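Jacalin-type lectin domain-containing protein (Musa acuminata, PDB 7KMV) probably binds mannose-containing glycans as a mannose-specific jacalin-related lectin with antiviral and mitogenic activity. Local coordinates at residues G21-I26 with F44-L49; F112-A117 with I135-M140. The protein carries 1 engineered substitution. All coordinates share one frame; numbering follows the deposited sequence.

In the fold
Contact 1 lies toward the surface, within a single sheet, where the loop leading into strand 25-33 runs past the end of strand 37-46. Contact 2 is fully buried and spans two different sheets, joining strand 110-116 to strand 132-140. Their chemistry follows from this: contact 1 mixes backbone bonds, an arginine reaching a carbonyl oxygen and a tyrosine pair, whereas contact 2 is purely aliphatic and aromatic. The centres are about 17 Å apart, yet residues 21-24 and 138-140 touch, with Tyr24 CD1 3.6 Å from Met140 CE and Gly21 CA 3.6 Å from Tyr138 CE1. Packing between the loop before strand 25-33 and the end of strand 132-140 links the two contacts.

Contact 1 (G21-I26 with F44-L49); sequences GPAYRI and FTRYGL
Gly21 and Pro22 lie against the guanidinium of Arg46. Pro22 O accepts a bent hydrogen bond of 2.8 Å from Arg46 NH1, the donor standing well above the carbonyl plane, while Gly21 O only lies at the guanidinium edge, in plane. The Arg46 chain runs extended from CG to NE to get there; NH1 also bonds Met20 O, and Phe44 CE1 sits over the centre of one guanidinium face, so the flat group is held from several directions. Ala23 turns its CB onto the root of the Phe44 side chain, 3.7 Å from Phe44 CB. Tyr24 has CG anti to its carbonyl carbon (chi1 -67°), which swings the ring out beside Tyr47. Its edge points at the Tyr47 face in an offset edge-to-face pair, planes at 67°, with Tyr24 CE2 3.7 Å from Tyr47 CZ. At Arg25 regular pairing begins: Thr45 N gives a nearly straight bond of 2.9 Å to Arg25 O, and the return bond from Arg25 N to Thr45 O is weak. The arginine's tip leads away, to Glu68 O. Ile26 and Phe44 form the next, non-hydrogen-bonded pair. Here is the open end of the antiparallel hairpin 25-33/37-46, beside the type I' turn Arg46-Leu49 that leads into the next strand of this four-stranded sheet, one of three in the jacalin beta-prism.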
ATOM      1  N   GLY A  21      10.940   1.028 -13.555  1.00 14.82           N
ATOM      2  CA  GLY A  21      11.932   0.236 -12.836  1.00 14.43           C
ATOM      3  C   GLY A  21      12.321   1.005 -11.576  1.00 16.46           C
ATOM      4  O   GLY A  21      11.933   2.170 -11.431  1.00 15.38           O
ATOM      5  N   PRO A  22      13.054   0.411 -10.604  1.00 13.41           N
ATOM      6  CA  PRO A  22      13.442   1.195  -9.414  1.00 12.70           C
ATOM      7  C   PRO A  22      14.625   2.118  -9.688  1.00 16.46           C
ATOM      8  O   PRO A  22      15.449   1.820 -10.557  1.00 16.99           O
ATOM      9  CB  PRO A  22      13.845   0.116  -8.400  1.00 14.74           C
ATOM     10  CG  PRO A  22      14.386  -0.997  -9.258  1.00 19.61           C
ATOM     11  CD  PRO A  22      13.604  -0.962 -10.561  1.00 15.73           C
ATOM     12  N   ALA A  23      14.733   3.217  -8.942  1.00 14.68           N
ATOM     13  CA  ALA A  23      15.868   4.135  -9.085  1.00 16.25           C
ATOM     14  C   ALA A  23      16.345   4.551  -7.718  1.00 23.34           C
ATOM     15  O   ALA A  23      15.527   4.871  -6.853  1.00 21.33           O
ATOM     16  CB  ALA A  23      15.480   5.367  -9.903  1.00 16.77           C
ATOM     17  N   TYR A  24      17.673   4.579  -7.534  1.00 24.89           N
ATOM     18  CA  TYR A  24      18.306   4.960  -6.268  1.00 26.56           C
ATOM     19  C   TYR A  24      18.038   6.420  -5.908  1.00 27.87           C
ATOM     20  O   TYR A  24      18.000   6.775  -4.729  1.00 28.75           O
ATOM     21  CB  TYR A  24      19.816   4.640  -6.301  1.00 29.42           C
ATOM     22  CG  TYR A  24      20.077   3.150  -6.357  1.00 32.99           C
ATOM     23  CD1 TYR A  24      19.854   2.343  -5.245  1.00 34.95           C
ATOM     24  CD2 TYR A  24      20.502   2.538  -7.532  1.00 34.17           C
ATOM     25  CE1 TYR A  24      20.040   0.964  -5.302  1.00 35.32           C
ATOM     26  CE2 TYR A  24      20.674   1.155  -7.607  1.00 35.10           C
ATOM     27  CZ  TYR A  24      20.445   0.373  -6.486  1.00 42.09           C
ATOM     28  OH  TYR A  24      20.629  -0.986  -6.526  1.00 45.19           O
ATOM     29  N   ARG A  25      17.786   7.247  -6.922  1.00 20.91           N
ATOM     30  CA  ARG A  25      17.503   8.648  -6.718  1.00 18.90           C
ATOM     31  C   ARG A  25      16.456   9.134  -7.708  1.00 19.65           C
ATOM     32  O   ARG A  25      16.637   8.975  -8.910  1.00 19.01           O
ATOM     33  CB  ARG A  25      18.821   9.461  -6.851  1.00 21.24           C
ATOM     34  CG  ARG A  25      18.661  10.961  -7.066  1.00 24.69           C
ATOM     35  CD  ARG A  25      18.264  11.679  -5.794  1.00 31.06           C
ATOM     36  NE  ARG A  25      18.086  13.111  -6.026  1.00 33.41           N
ATOM     37  CZ  ARG A  25      17.522  13.950  -5.167  1.00 45.01           C
ATOM     38  NH1 ARG A  25      17.047  13.508  -4.008  1.00 29.67           N
ATOM     39  NH2 ARG A  25      17.418  15.238  -5.461  1.00 42.83           N
ATOM     40  N   ILE A  26      15.368   9.723  -7.198  1.00 15.66           N
ATOM     41  CA  ILE A  26      14.349  10.375  -8.030  1.00 14.84           C
ATOM     42  C   ILE A  26      14.663  11.879  -7.933  1.00 19.90           C
ATOM     43  O   ILE A  26      14.753  12.435  -6.833  1.00 20.32           O
ATOM     44  CB  ILE A  26      12.901  10.005  -7.601  1.00 17.18           C
ATOM     45  CG1 ILE A  26      12.610   8.507  -7.910  1.00 16.78           C
ATOM     46  CG2 ILE A  26      11.885  10.922  -8.338  1.00 17.95           C
ATOM     47  CD1 ILE A  26      11.379   7.937  -7.186  1.00 23.18           C
ATOM     48  N   PHE A  44      15.030  10.644 -13.026  1.00 13.35           N
ATOM     49  CA  PHE A  44      15.692   9.839 -12.010  1.00 12.85           C
ATOM     50  C   PHE A  44      17.139   9.600 -12.409  1.00 17.13           C
ATOM     51  O   PHE A  44      17.476   9.741 -13.588  1.00 15.05           O
ATOM     52  CB  PHE A  44      14.937   8.502 -11.840  1.00 13.48           C
ATOM     53  CG  PHE A  44      14.753   7.722 -13.122  1.00 14.14           C
ATOM     54  CD1 PHE A  44      15.738   6.847 -13.573  1.00 15.73           C
ATOM     55  CD2 PHE A  44      13.605   7.873 -13.889  1.00 14.99           C
ATOM     56  CE1 PHE A  44      15.583   6.162 -14.781  1.00 16.55           C
ATOM     57  CE2 PHE A  44      13.444   7.171 -15.089  1.00 16.62           C
ATOM     58  CZ  PHE A  44      14.426   6.305 -15.515  1.00 16.36           C
ATOM     59  N   THR A  45      17.986   9.239 -11.426  1.00 14.94           N
ATOM     60  CA  THR A  45      19.403   8.967 -11.680  1.00 15.34           C
ATOM     61  C   THR A  45      19.741   7.623 -11.091  1.00 18.12           C
ATOM     62  O   THR A  45      19.396   7.362  -9.935  1.00 16.85           O
ATOM     63  CB  THR A  45      20.293  10.117 -11.135  1.00 20.99           C
ATOM     64  OG1 THR A  45      19.923  11.331 -11.784  1.00 20.75           O
ATOM     65  CG2 THR A  45      21.781   9.873 -11.370  1.00 21.71           C
ATOM     66  N   ARG A  46      20.348   6.743 -11.906  1.00 15.49           N
ATOM     67  CA  ARG A  46      20.754   5.387 -11.490  1.00 14.49           C
ATOM     68  C   ARG A  46      21.823   4.852 -12.427  1.00 19.18           C
ATOM     69  O   ARG A  46      21.783   5.085 -13.652  1.00 17.71           O
ATOM     70  CB  ARG A  46      19.562   4.407 -11.448  1.00 14.26           C
ATOM     71  CG  ARG A  46      18.891   4.166 -12.814  1.00 16.02           C
ATOM     72  CD  ARG A  46      17.684   3.263 -12.674  1.00 19.66           C
ATOM     73  NE  ARG A  46      17.074   3.030 -13.973  1.00 17.61           N
ATOM     74  CZ  ARG A  46      15.779   2.831 -14.185  1.00 27.17           C
ATOM     75  NH1 ARG A  46      14.923   2.826 -13.166  1.00 14.51           N
ATOM     76  NH2 ARG A  46      15.325   2.648 -15.417  1.00 20.25           N
ATOM     77  N   TYR A  47      22.776   4.119 -11.843  1.00 15.17           N
ATOM     78  CA  TYR A  47      23.870   3.471 -12.565  1.00 14.03           C
ATOM     79  C   TYR A  47      24.700   4.456 -13.427  1.00 19.35           C
ATOM     80  O   TYR A  47      25.261   4.052 -14.443  1.00 19.27           O
ATOM     81  CB  TYR A  47      23.333   2.264 -13.374  1.00 14.46           C
ATOM     82  CG  TYR A  47      22.646   1.259 -12.482  1.00 16.82           C
ATOM     83  CD1 TYR A  47      23.380   0.310 -11.775  1.00 18.27           C
ATOM     84  CD2 TYR A  47      21.269   1.305 -12.275  1.00 18.14           C
ATOM     85  CE1 TYR A  47      22.756  -0.606 -10.937  1.00 19.72           C
ATOM     86  CE2 TYR A  47      20.633   0.385 -11.446  1.00 19.36           C
ATOM     87  CZ  TYR A  47      21.384  -0.559 -10.769  1.00 25.15           C
ATOM     88  OH  TYR A  47      20.766  -1.460  -9.946  1.00 26.76           O
ATOM     89  N   GLY A  48      24.818   5.707 -12.959  1.00 15.81           N
ATOM     90  CA  GLY A  48      25.644   6.741 -13.572  1.00 16.29           C
ATOM     91  C   GLY A  48      24.983   7.609 -14.626  1.00 20.50           C
ATOM     92  O   GLY A  48      25.651   8.472 -15.203  1.00 19.31           O
ATOM     93  N   LEU A  49      23.668   7.411 -14.879  1.00 16.99           N
ATOM     94  CA  LEU A  49      22.942   8.213 -15.876  1.00 16.27           C
ATOM     95  C   LEU A  49      21.634   8.748 -15.333  1.00 19.52           C
ATOM     96  O   LEU A  49      20.981   8.083 -14.529  1.00 18.64           O
ATOM     97  CB  LEU A  49      22.644   7.385 -17.135  1.00 16.80           C
ATOM     98  CG  LEU A  49      23.797   7.140 -18.138  1.00 21.36           C
ATOM     99  CD1 LEU A  49      23.272   6.403 -19.329  1.00 21.62           C
ATOM    100  CD2 LEU A  49      24.427   8.447 -18.635  1.00 24.62           C
TER

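Contact 2 (F112-A117 with I135-M140); sequences FSIPVA and IGVYLM
Leu139 and Val116 meet methyl to methyl at one end of this interface between two sheets. Starting from Leu139 CB, which is directed at strand 112-116, the chain climbs to CG, set anti to the carbonyl carbon (chi1 -63°), and forks there. The CD2 branch, not CD1, does the touching: it comes 3.9 Å from Val116 CG2, the two side chains passing alongside and pointing opposite ways, and it also lies 4.5 Å from Ile114 CG2. Beyond the pair of strands Leu139 also packs on Val7, on Ile121 and on Leu139 of the second subunit.

Two residues back along the strand, Val137 CG2 faces Ile114 CG2 at 4.3 Å, a looser approach. Ile135 closes the row: its CG2 reaches Phe112 CZ at 3.9 Å, approaching the ring obliquely, while the Ile135 side chain runs roughly perpendicular to that of Phe112. The Phe112 ring also stacks with Trp10 of the same chain.

The strands run nearly parallel, 13° apart in direction, but the axes of the two segments come no closer than 9.7 Å, so side chains alone bridge the gap between the sheets. Ser113, on the other side of strand 110-116, bonds through OG to Trp10 NE1 of the second subunit, placing that edge strand at the dimer interface. With only carbon atoms meeting across the two segments, cohesion here rests on dispersion and the burial of apolar surface, in keeping with the hydrophobic interior of the prism.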
ATOM      1  N   PHE A 112      -6.851   4.867  -2.361  1.00 15.89           N
ATOM      2  CA  PHE A 112      -5.684   4.041  -2.110  1.00 15.22           C
ATOM      3  C   PHE A 112      -4.622   4.911  -1.440  1.00 17.75           C
ATOM      4  O   PHE A 112      -4.562   6.120  -1.663  1.00 15.56           O
ATOM      5  CB  PHE A 112      -5.165   3.351  -3.370  1.00 16.76           C
ATOM      6  CG  PHE A 112      -4.715   4.262  -4.486  1.00 16.63           C
ATOM      7  CD1 PHE A 112      -3.392   4.686  -4.568  1.00 15.94           C
ATOM      8  CD2 PHE A 112      -5.596   4.638  -5.498  1.00 16.80           C
ATOM      9  CE1 PHE A 112      -2.963   5.503  -5.623  1.00 16.64           C
ATOM     10  CE2 PHE A 112      -5.167   5.450  -6.558  1.00 18.57           C
ATOM     11  CZ  PHE A 112      -3.853   5.876  -6.614  1.00 16.85           C
ATOM     12  N   SER A 113      -3.815   4.306  -0.560  1.00 14.26           N
ATOM     13  CA  SER A 113      -2.770   5.045   0.135  1.00 13.38           C
ATOM     14  C   SER A 113      -1.629   4.098   0.481  1.00 17.42           C
ATOM     15  O   SER A 113      -1.878   2.947   0.868  1.00 16.66           O
ATOM     16  CB  SER A 113      -3.306   5.703   1.398  1.00 16.87           C
ATOM     17  OG  SER A 113      -3.901   4.759   2.272  1.00 20.54           O
ATOM     18  N   ILE A 114      -0.396   4.585   0.306  1.00 12.72           N
ATOM     19  CA  ILE A 114       0.849   3.878   0.607  1.00 12.44           C
ATOM     20  C   ILE A 114       1.658   4.756   1.541  1.00 15.74           C
ATOM     21  O   ILE A 114       2.511   5.513   1.091  1.00 15.64           O
ATOM     22  CB  ILE A 114       1.635   3.442  -0.676  1.00 16.70           C
ATOM     23  CG1 ILE A 114       0.822   2.416  -1.487  1.00 18.45           C
ATOM     24  CG2 ILE A 114       3.039   2.828  -0.354  1.00 15.88           C
ATOM     25  CD1 ILE A 114       0.536   1.028  -0.690  1.00 30.32           C
ATOM     26  N   PRO A 115       1.377   4.711   2.855  1.00 12.99           N
ATOM     27  CA  PRO A 115       2.173   5.514   3.790  1.00 12.22           C
ATOM     28  C   PRO A 115       3.421   4.704   4.136  1.00 16.49           C
ATOM     29  O   PRO A 115       3.319   3.671   4.788  1.00 16.54           O
ATOM     30  CB  PRO A 115       1.223   5.711   4.991  1.00 13.17           C
ATOM     31  CG  PRO A 115       0.059   4.762   4.750  1.00 17.88           C
ATOM     32  CD  PRO A 115       0.348   3.920   3.565  1.00 14.29           C
ATOM     33  N   VAL A 116       4.588   5.119   3.645  1.00 11.38           N
ATOM     34  CA  VAL A 116       5.804   4.341   3.914  1.00 10.02           C
ATOM     35  C   VAL A 116       6.380   4.783   5.260  1.00 15.96           C
ATOM     36  O   VAL A 116       6.973   5.870   5.365  1.00 15.33           O
ATOM     37  CB  VAL A 116       6.827   4.439   2.738  1.00 12.58           C
ATOM     38  CG1 VAL A 116       7.982   3.462   2.946  1.00 12.22           C
ATOM     39  CG2 VAL A 116       6.152   4.171   1.393  1.00 11.21           C
ATOM     40  N   ALA A 117       6.197   3.933   6.293  1.00 12.35           N
ATOM     41  CA  ALA A 117       6.664   4.201   7.667  1.00 13.47           C
ATOM     42  C   ALA A 117       8.178   4.006   7.738  1.00 17.27           C
ATOM     43  O   ALA A 117       8.871   4.705   8.475  1.00 17.74           O
ATOM     44  CB  ALA A 117       5.958   3.260   8.653  1.00 13.75           C
ATOM     45  N   ILE A 135      -1.656   2.868 -11.504  1.00 13.34           N
ATOM     46  CA  ILE A 135      -0.364   3.256 -10.945  1.00 12.28           C
ATOM     47  C   ILE A 135       0.028   2.283  -9.808  1.00 15.54           C
ATOM     48  O   ILE A 135      -0.828   1.718  -9.130  1.00 15.01           O
ATOM     49  CB  ILE A 135      -0.353   4.766 -10.527  1.00 15.17           C
ATOM     50  CG1 ILE A 135       1.098   5.339 -10.480  1.00 16.73           C
ATOM     51  CG2 ILE A 135      -1.120   5.033  -9.220  1.00 14.97           C
ATOM     52  CD1 ILE A 135       1.242   6.893 -10.432  1.00 22.73           C
ATOM     53  N   GLY A 136       1.319   2.078  -9.675  1.00 12.47           N
ATOM     54  CA  GLY A 136       1.949   1.254  -8.654  1.00 11.71           C
ATOM     55  C   GLY A 136       3.281   1.887  -8.317  1.00 15.45           C
ATOM     56  O   GLY A 136       3.730   2.783  -9.048  1.00 13.79           O
ATOM     57  N   VAL A 137       3.939   1.431  -7.219  1.00 11.07           N
ATOM     58  CA  VAL A 137       5.232   1.990  -6.812  1.00 10.02           C
ATOM     59  C   VAL A 137       6.236   0.912  -6.490  1.00 13.10           C
ATOM     60  O   VAL A 137       5.858  -0.163  -6.014  1.00 13.43           O
ATOM     61  CB  VAL A 137       5.127   2.983  -5.608  1.00 13.86           C
ATOM     62  CG1 VAL A 137       4.499   4.319  -6.025  1.00 14.90           C
ATOM     63  CG2 VAL A 137       4.385   2.371  -4.409  1.00 13.37           C
ATOM     64  N   TYR A 138       7.519   1.226  -6.686  1.00 10.66           N
ATOM     65  CA  TYR A 138       8.623   0.388  -6.231  1.00  9.82           C
ATOM     66  C   TYR A 138       8.945   0.919  -4.856  1.00 13.71           C
ATOM     67  O   TYR A 138       8.854   2.123  -4.626  1.00 13.01           O
ATOM     68  CB  TYR A 138       9.866   0.573  -7.119  1.00 11.42           C
ATOM     69  CG  TYR A 138       9.785  -0.226  -8.401  1.00 12.90           C
ATOM     70  CD1 TYR A 138       9.180   0.305  -9.537  1.00 14.99           C
ATOM     71  CD2 TYR A 138      10.327  -1.504  -8.484  1.00 13.58           C
ATOM     72  CE1 TYR A 138       9.125  -0.421 -10.730  1.00 13.75           C
ATOM     73  CE2 TYR A 138      10.279  -2.233  -9.669  1.00 14.42           C
ATOM     74  CZ  TYR A 138       9.683  -1.685 -10.790  1.00 18.05           C
ATOM     75  OH  TYR A 138       9.646  -2.413 -11.957  1.00 17.05           O
ATOM     76  N   LEU A 139       9.365   0.020  -3.945  1.00 11.90           N
ATOM     77  CA  LEU A 139       9.765   0.393  -2.603  1.00 11.26           C
ATOM     78  C   LEU A 139      11.177  -0.102  -2.382  1.00 14.67           C
ATOM     79  O   LEU A 139      11.541  -1.182  -2.843  1.00 13.12           O
ATOM     80  CB  LEU A 139       8.820  -0.229  -1.558  1.00 10.99           C
ATOM     81  CG  LEU A 139       7.343   0.248  -1.649  1.00 15.06           C
ATOM     82  CD1 LEU A 139       6.485  -0.511  -0.704  1.00 16.00           C
ATOM     83  CD2 LEU A 139       7.227   1.735  -1.425  1.00 16.37           C
ATOM     84  N   MET A 140      11.975   0.709  -1.711  1.00 12.60           N
ATOM     85  CA  MET A 140      13.360   0.352  -1.416  1.00 14.08           C
ATOM     86  C   MET A 140      13.642   0.731   0.032  1.00 16.70           C
ATOM     87  O   MET A 140      12.990   1.631   0.547  1.00 15.35           O
ATOM     88  CB  MET A 140      14.268   1.186  -2.326  1.00 17.76           C
ATOM     89  CG  MET A 140      14.693   0.464  -3.575  1.00 24.33           C
ATOM     90  SD  MET A 140      15.816   1.464  -4.620  1.00 30.78           S
ATOM     91  CE  MET A 140      16.794   2.233  -3.421  1.00 27.65           C
TER